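Local atomic coordinates of carbohydrate deacetylase Agd3 (PDB entry 6NWZ), a protein that probably removes acetyl groups from the amino sugars of galactosaminogalactan, an exopolysaccharide of Aspergillus fumigatus biofilms, through a zinc-binding deacetylase domain. Residues Thr391-Gln395 with Asn396-Tyr400; Ala412-Gln416 with Val417-Gln421. All blocks are in the same frame, centred on the assembly; numbering follows the deposited sequence.

Interaction 1 of 2, residues Thr391-Gln395 with Asn396-Tyr400; sequences THEEQ and NNATY. With ZN (zinc ion), chain L; NAG (2-acetamido-2-deoxy-beta-D-glucopyranose), chain B.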
loop_
_atom_site.group_PDB
_atom_site.type_symbol
_atom_site.label_atom_id
_atom_site.label_comp_id
_atom_site.label_asym_id
_atom_site.label_seq_id
_atom_site.Cartn_x
_atom_site.Cartn_y
_atom_site.Cartn_z
ATOM N N THR A 391 -16.870 19.216 -15.682
ATOM C CA THR A 391 -16.050 20.091 -16.510
ATOM C C THR A 391 -14.599 20.162 -16.060
ATOM O O THR A 391 -13.807 20.874 -16.689
ATOM C CB THR A 391 -16.641 21.506 -16.532
ATOM O OG1 THR A 391 -16.292 22.193 -15.324
ATOM C CG2 THR A 391 -18.147 21.437 -16.632
ATOM N N HIS A 392 -14.236 19.452 -14.992
ATOM C CA HIS A 392 -12.888 19.490 -14.420
ATOM C C HIS A 392 -12.549 20.870 -13.858
ATOM O O HIS A 392 -11.383 21.271 -13.829
ATOM C CB HIS A 392 -11.834 19.049 -15.441
ATOM C CG HIS A 392 -10.506 18.726 -14.834
ATOM N ND1 HIS A 392 -9.663 19.697 -14.336
ATOM C CD2 HIS A 392 -9.878 17.543 -14.639
ATOM C CE1 HIS A 392 -8.571 19.125 -13.861
ATOM N NE2 HIS A 392 -8.677 17.819 -14.033
ATOM N N GLU A 393 -13.564 21.600 -13.396
ATOM C CA GLU A 393 -13.336 22.907 -12.792
ATOM C C GLU A 393 -12.593 22.758 -11.471
ATOM O O GLU A 393 -12.970 21.944 -10.622
ATOM C CB GLU A 393 -14.662 23.634 -12.562
ATOM C CG GLU A 393 -14.517 24.986 -11.861
ATOM C CD GLU A 393 -15.854 25.638 -11.553
ATOM O OE1 GLU A 393 -16.897 24.985 -11.766
ATOM O OE2 GLU A 393 -15.866 26.803 -11.099
ATOM N N GLU A 394 -11.534 23.545 -11.306
ATOM C CA GLU A 394 -10.805 23.579 -10.046
ATOM C C GLU A 394 -11.671 24.217 -8.968
ATOM O O GLU A 394 -12.319 25.243 -9.195
ATOM C CB GLU A 394 -9.501 24.355 -10.215
ATOM C CG GLU A 394 -8.897 24.226 -11.608
ATOM C CD GLU A 394 -7.648 23.369 -11.637
ATOM O OE1 GLU A 394 -6.769 23.578 -10.776
ATOM O OE2 GLU A 394 -7.546 22.490 -12.522
ATOM N N GLN A 395 -11.681 23.606 -7.786
ATOM C CA GLN A 395 -12.653 23.946 -6.755
ATOM C C GLN A 395 -12.029 24.576 -5.517
ATOM O O GLN A 395 -12.723 24.737 -4.508
ATOM C CB GLN A 395 -13.445 22.699 -6.365
ATOM C CG GLN A 395 -14.042 21.970 -7.552
ATOM C CD GLN A 395 -14.761 20.706 -7.151
ATOM O OE1 GLN A 395 -14.908 20.414 -5.965
ATOM N NE2 GLN A 395 -15.214 19.942 -8.140
ATOM N N ASN A 396 -10.745 24.942 -5.566
ATOM C CA ASN A 396 -10.108 25.543 -4.396
ATOM C C ASN A 396 -10.780 26.848 -3.990
ATOM O O ASN A 396 -10.829 27.177 -2.799
ATOM C CB ASN A 396 -8.624 25.781 -4.666
ATOM C CG ASN A 396 -7.789 24.538 -4.461
ATOM O OD1 ASN A 396 -8.322 23.464 -4.190
ATOM N ND2 ASN A 396 -6.474 24.675 -4.591
ATOM N N ASN A 397 -11.301 27.602 -4.966
ATOM C CA ASN A 397 -11.927 28.899 -4.729
ATOM C C ASN A 397 -13.300 28.980 -5.390
ATOM O O ASN A 397 -13.849 30.077 -5.541
ATOM C CB ASN A 397 -11.019 30.026 -5.234
ATOM C CG ASN A 397 -11.367 31.391 -4.647
ATOM O OD1 ASN A 397 -12.101 31.501 -3.665
ATOM N ND2 ASN A 397 -10.825 32.438 -5.256
ATOM N N ALA A 398 -13.863 27.842 -5.788
ATOM C CA ALA A 398 -15.142 27.820 -6.476
ATOM C C ALA A 398 -16.292 27.970 -5.482
ATOM O O ALA A 398 -16.123 27.866 -4.265
ATOM C CB ALA A 398 -15.299 26.528 -7.277
ATOM N N THR A 399 -17.480 28.216 -6.024
ATOM C CA THR A 399 -18.681 28.394 -5.227
ATOM C C THR A 399 -19.404 27.066 -5.032
ATOM O O THR A 399 -19.133 26.073 -5.709
ATOM C CB THR A 399 -19.622 29.390 -5.896
ATOM O OG1 THR A 399 -19.945 28.916 -7.209
ATOM C CG2 THR A 399 -18.968 30.748 -6.003
ATOM N N TYR A 400 -20.354 27.064 -4.093
ATOM C CA TYR A 400 -21.222 25.903 -3.933
ATOM C C TYR A 400 -22.000 25.623 -5.215
ATOM O O TYR A 400 -22.124 24.465 -5.632
ATOM C CB TYR A 400 -22.177 26.118 -2.757
ATOM C CG TYR A 400 -23.172 24.992 -2.546
ATOM C CD1 TYR A 400 -24.347 24.927 -3.285
ATOM C CD2 TYR A 400 -22.940 23.999 -1.606
ATOM C CE1 TYR A 400 -25.252 23.907 -3.103
ATOM C CE2 TYR A 400 -23.848 22.973 -1.413
ATOM C CZ TYR A 400 -25.004 22.935 -2.167
ATOM O OH TYR A 400 -25.921 21.926 -1.994
HETATM ZN ZN ZN L . -7.877 15.605 -13.596
HETATM C C1 NAG B . -11.038 33.799 -4.843
HETATM C C2 NAG B . -9.853 34.649 -5.320
HETATM C C3 NAG B . -10.103 36.128 -5.038
HETATM C C4 NAG B . -11.436 36.565 -5.625
HETATM C C5 NAG B . -12.543 35.670 -5.081
HETATM C C6 NAG B . -13.906 35.984 -5.655
HETATM C C7 NAG B . -7.779 33.334 -5.248
HETATM C C8 NAG B . -6.552 33.000 -4.455
HETATM N N2 NAG B . -8.617 34.213 -4.688
HETATM O O3 NAG B . -9.043 36.900 -5.592
HETATM O O4 NAG B . -11.700 37.919 -5.272
HETATM O O5 NAG B . -12.257 34.303 -5.413
HETATM O O6 NAG B . -13.868 36.069 -7.072
HETATM O O7 NAG B . -8.004 32.832 -6.346
#
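The methyl group of Ala398 meets three successive residues, Glu393, Glu394 and Gln395, although no hydrogen bond joins 391-395 to 396-400. Its CB lies 3.7 Å from Gln395 CA and also touches Glu394 O, so one small apolar group fills the inside of a bend. Asn396 and Asn397 form the central pair of a distorted, open type I-like turn: Gln395 CA and Ala398 CA come within 4.6 Å, yet Gln395 O and Ala398 N stay 3.5 Å apart. Glu393 OE2 comes 3.9 Å from Ala398 CB because its chain is fully stretched, with CG anti to the backbone N (chi1 177°); its other oxygen, OE1, is hydrogen-bonded elsewhere.

The polar ends at the turn are held by neighbouring parts of the domain. Gln395 runs inward between helices 400-417 and 441-449, where OE1 accepts from Trp447 NE1, while the Asn396 amide is held at both atoms, OD1 by Gly437 N and ND2 by Thr336 OG1. Asn397 points away from 391-395, and its ND2 is bonded to C1 of the NAG sugar at 1.4 Å, in an Asn397-Ala398-Thr399 sequon. Thr399 then serves as N-cap of helix 400-417, its OG1 capping a backbone N just beyond Tyr400 and also bonding Asp349 OD1.

At the other end, His392 NE2 binds zinc at 2.4 Å together with Asp256 and His388. Glu394 OE2 sits at the edge of the imidazole, in its plane, 3.8 Å from His392 CE1; this carboxylate belongs to a separate zinc site shared with Asp335. One Asp and two His, the histidines spaced four residues apart, form the metal triad characteristic of polysaccharide deacetylases of the NodB type, consistent with a catalytic zinc here.

Interaction 2 of 2, residues Ala412-Gln416 with Val417-Gln421; sequences AWLKQ and VGLDQ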
loop_
_atom_site.group_PDB
_atom_site.type_symbol
_atom_site.label_atom_id
_atom_site.label_comp_id
_atom_site.label_asym_id
_atom_site.label_seq_id
_atom_site.Cartn_x
_atom_site.Cartn_y
_atom_site.Cartn_z
ATOM N N ALA A 412 -25.598 12.718 -13.823
ATOM C CA ALA A 412 -26.636 12.515 -14.828
ATOM C C ALA A 412 -26.041 12.002 -16.131
ATOM O O ALA A 412 -26.636 11.150 -16.799
ATOM C CB ALA A 412 -27.404 13.814 -15.063
ATOM N N TRP A 413 -24.863 12.509 -16.500
ATOM C CA TRP A 413 -24.187 12.018 -17.695
ATOM C C TRP A 413 -23.799 10.551 -17.546
ATOM O O TRP A 413 -24.006 9.752 -18.468
ATOM C CB TRP A 413 -22.959 12.882 -17.988
ATOM C CG TRP A 413 -22.125 12.377 -19.123
ATOM C CD1 TRP A 413 -22.357 12.554 -20.458
ATOM C CD2 TRP A 413 -20.920 11.610 -19.025
ATOM N NE1 TRP A 413 -21.370 11.943 -21.196
ATOM C CE2 TRP A 413 -20.475 11.357 -20.339
ATOM C CE3 TRP A 413 -20.174 11.112 -17.953
ATOM C CZ2 TRP A 413 -19.319 10.628 -20.608
ATOM C CZ3 TRP A 413 -19.024 10.390 -18.223
ATOM C CH2 TRP A 413 -18.609 10.154 -19.539
ATOM N N LEU A 414 -23.240 10.175 -16.392
ATOM C CA LEU A 414 -22.909 8.772 -16.157
ATOM C C LEU A 414 -24.149 7.888 -16.197
ATOM O O LEU A 414 -24.060 6.714 -16.571
ATOM C CB LEU A 414 -22.198 8.613 -14.812
ATOM C CG LEU A 414 -20.737 9.057 -14.741
ATOM C CD1 LEU A 414 -20.253 9.106 -13.297
ATOM C CD2 LEU A 414 -19.874 8.121 -15.561
ATOM N N LYS A 415 -25.305 8.430 -15.812
ATOM C CA LYS A 415 -26.536 7.649 -15.823
ATOM C C LYS A 415 -27.108 7.543 -17.232
ATOM O O LYS A 415 -27.491 6.453 -17.671
ATOM C CB LYS A 415 -27.555 8.268 -14.864
ATOM C CG LYS A 415 -28.933 7.611 -14.890
ATOM C CD LYS A 415 -29.846 8.193 -13.817
ATOM C CE LYS A 415 -31.311 7.885 -14.096
ATOM N NZ LYS A 415 -31.558 6.426 -14.235
ATOM N N GLN A 416 -27.168 8.667 -17.955
ATOM C CA GLN A 416 -27.701 8.647 -19.316
ATOM C C GLN A 416 -26.846 7.781 -20.226
ATOM O O GLN A 416 -27.367 7.014 -21.043
ATOM C CB GLN A 416 -27.785 10.071 -19.876
ATOM C CG GLN A 416 -28.041 10.122 -21.383
ATOM C CD GLN A 416 -27.997 11.527 -21.961
ATOM O OE1 GLN A 416 -26.943 12.164 -22.003
ATOM N NE2 GLN A 416 -29.144 12.011 -22.424
ATOM N N VAL A 417 -25.526 7.890 -20.093
ATOM C CA VAL A 417 -24.620 7.172 -20.974
ATOM C C VAL A 417 -24.490 5.701 -20.583
ATOM O O VAL A 417 -24.070 4.881 -21.410
ATOM C CB VAL A 417 -23.292 7.949 -20.990
ATOM C CG1 VAL A 417 -22.095 7.051 -20.771
ATOM C CG2 VAL A 417 -23.181 8.736 -22.286
ATOM N N GLY A 418 -24.887 5.339 -19.362
ATOM C CA GLY A 418 -24.934 3.958 -18.931
ATOM C C GLY A 418 -23.735 3.478 -18.141
ATOM O O GLY A 418 -23.720 2.314 -17.717
ATOM N N LEU A 419 -22.735 4.334 -17.924
ATOM C CA LEU A 419 -21.531 3.894 -17.232
ATOM C C LEU A 419 -21.814 3.501 -15.787
ATOM O O LEU A 419 -21.128 2.631 -15.240
ATOM C CB LEU A 419 -20.464 4.986 -17.296
ATOM C CG LEU A 419 -19.839 5.175 -18.679
ATOM C CD1 LEU A 419 -18.887 6.365 -18.706
ATOM C CD2 LEU A 419 -19.129 3.898 -19.108
ATOM N N ASP A 420 -22.820 4.107 -15.156
ATOM C CA ASP A 420 -23.094 3.761 -13.765
ATOM C C ASP A 420 -23.657 2.359 -13.606
ATOM O O ASP A 420 -23.878 1.928 -12.471
ATOM C CB ASP A 420 -24.047 4.780 -13.131
ATOM C CG ASP A 420 -25.415 4.810 -13.789
ATOM O OD1 ASP A 420 -25.636 4.091 -14.788
ATOM O OD2 ASP A 420 -26.276 5.569 -13.296
ATOM N N GLN A 421 -23.896 1.651 -14.703
ATOM C CA GLN A 421 -24.358 0.272 -14.669
ATOM C C GLN A 421 -23.214 -0.727 -14.744
ATOM O O GLN A 421 -23.469 -1.936 -14.785
ATOM C CB GLN A 421 -25.338 0.020 -15.820
ATOM C CG GLN A 421 -26.642 0.798 -15.714
ATOM C CD GLN A 421 -27.437 0.437 -14.473
ATOM O OE1 GLN A 421 -27.493 1.207 -13.513
ATOM N NE2 GLN A 421 -28.055 -0.739 -14.485
#
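Leu414 and Leu419 form the apolar centre, with Leu414 CD2 lying 3.6 Å from Leu419 CB. Leu419 CD1 also reaches Trp413 CH2 at 3.9 Å, approaching the indole obliquely. Val417 CB lies over one face of that indole, and Val417 CG2 comes 3.8 Å from Trp413 NE1; this N-H bonds to Asn309 OD1. With CG anti to the backbone N, the Trp413 chi1 of 175° sends the indole out from the helix, one face against Val417 one turn on.

Around this centre the backbone changes direction. Val417 N still donates to Trp413 O, an ordinary helical bond of 2.9 Å, but Gly418 turns to a phi of +97° and its N makes weak bonds to both Leu414 O and Lys415 O. Leu419 N is 3.0 Å from Leu414 O, and Asp420 N bonds to Leu414 O at 3.2 Å, coming from well above the carbonyl plane. Gly418 O accepts from Gln421 N and from Arg380 NH1.

At the polar edge, Asp420 OD2 rests 3.3 Å from Lys415 CA, beside the aliphatic root of the lysine, whereas Lys415 NZ stays 5.4 Å from Asp420 OD2. Positive phi at Gly418, the weak Lys415 O bond and the Leu414-Leu419 contact are consistent with a Schellman-type helix end. Its chemistry implies termination by apolar closure and the shared carbonyl of Leu414, with the Lys415-Asp420 charges contributing at most a long-range attraction.

In the fold
Strand 384-387 leads into the loop where interaction 1 folds the chain back on itself, between the zinc-binding end and the start of helix 400-417. The helix then runs to interaction 2, which turns its C-terminal end toward strand 424-426. The two contacts therefore lie in series, neither nested nor crossed, and each closes only a local turn. The centres of interactions 1 and 2 are about 22 Å apart. The nearest atoms of interactions 1 and 2 are about 9 Å apart, without touching. Because strands 384-387 and 424-426 pair in parallel, the pieces make up a beta-alpha-beta crossover in the deacetylase domain, with interaction 1 entering the helix and interaction 2 leaving it.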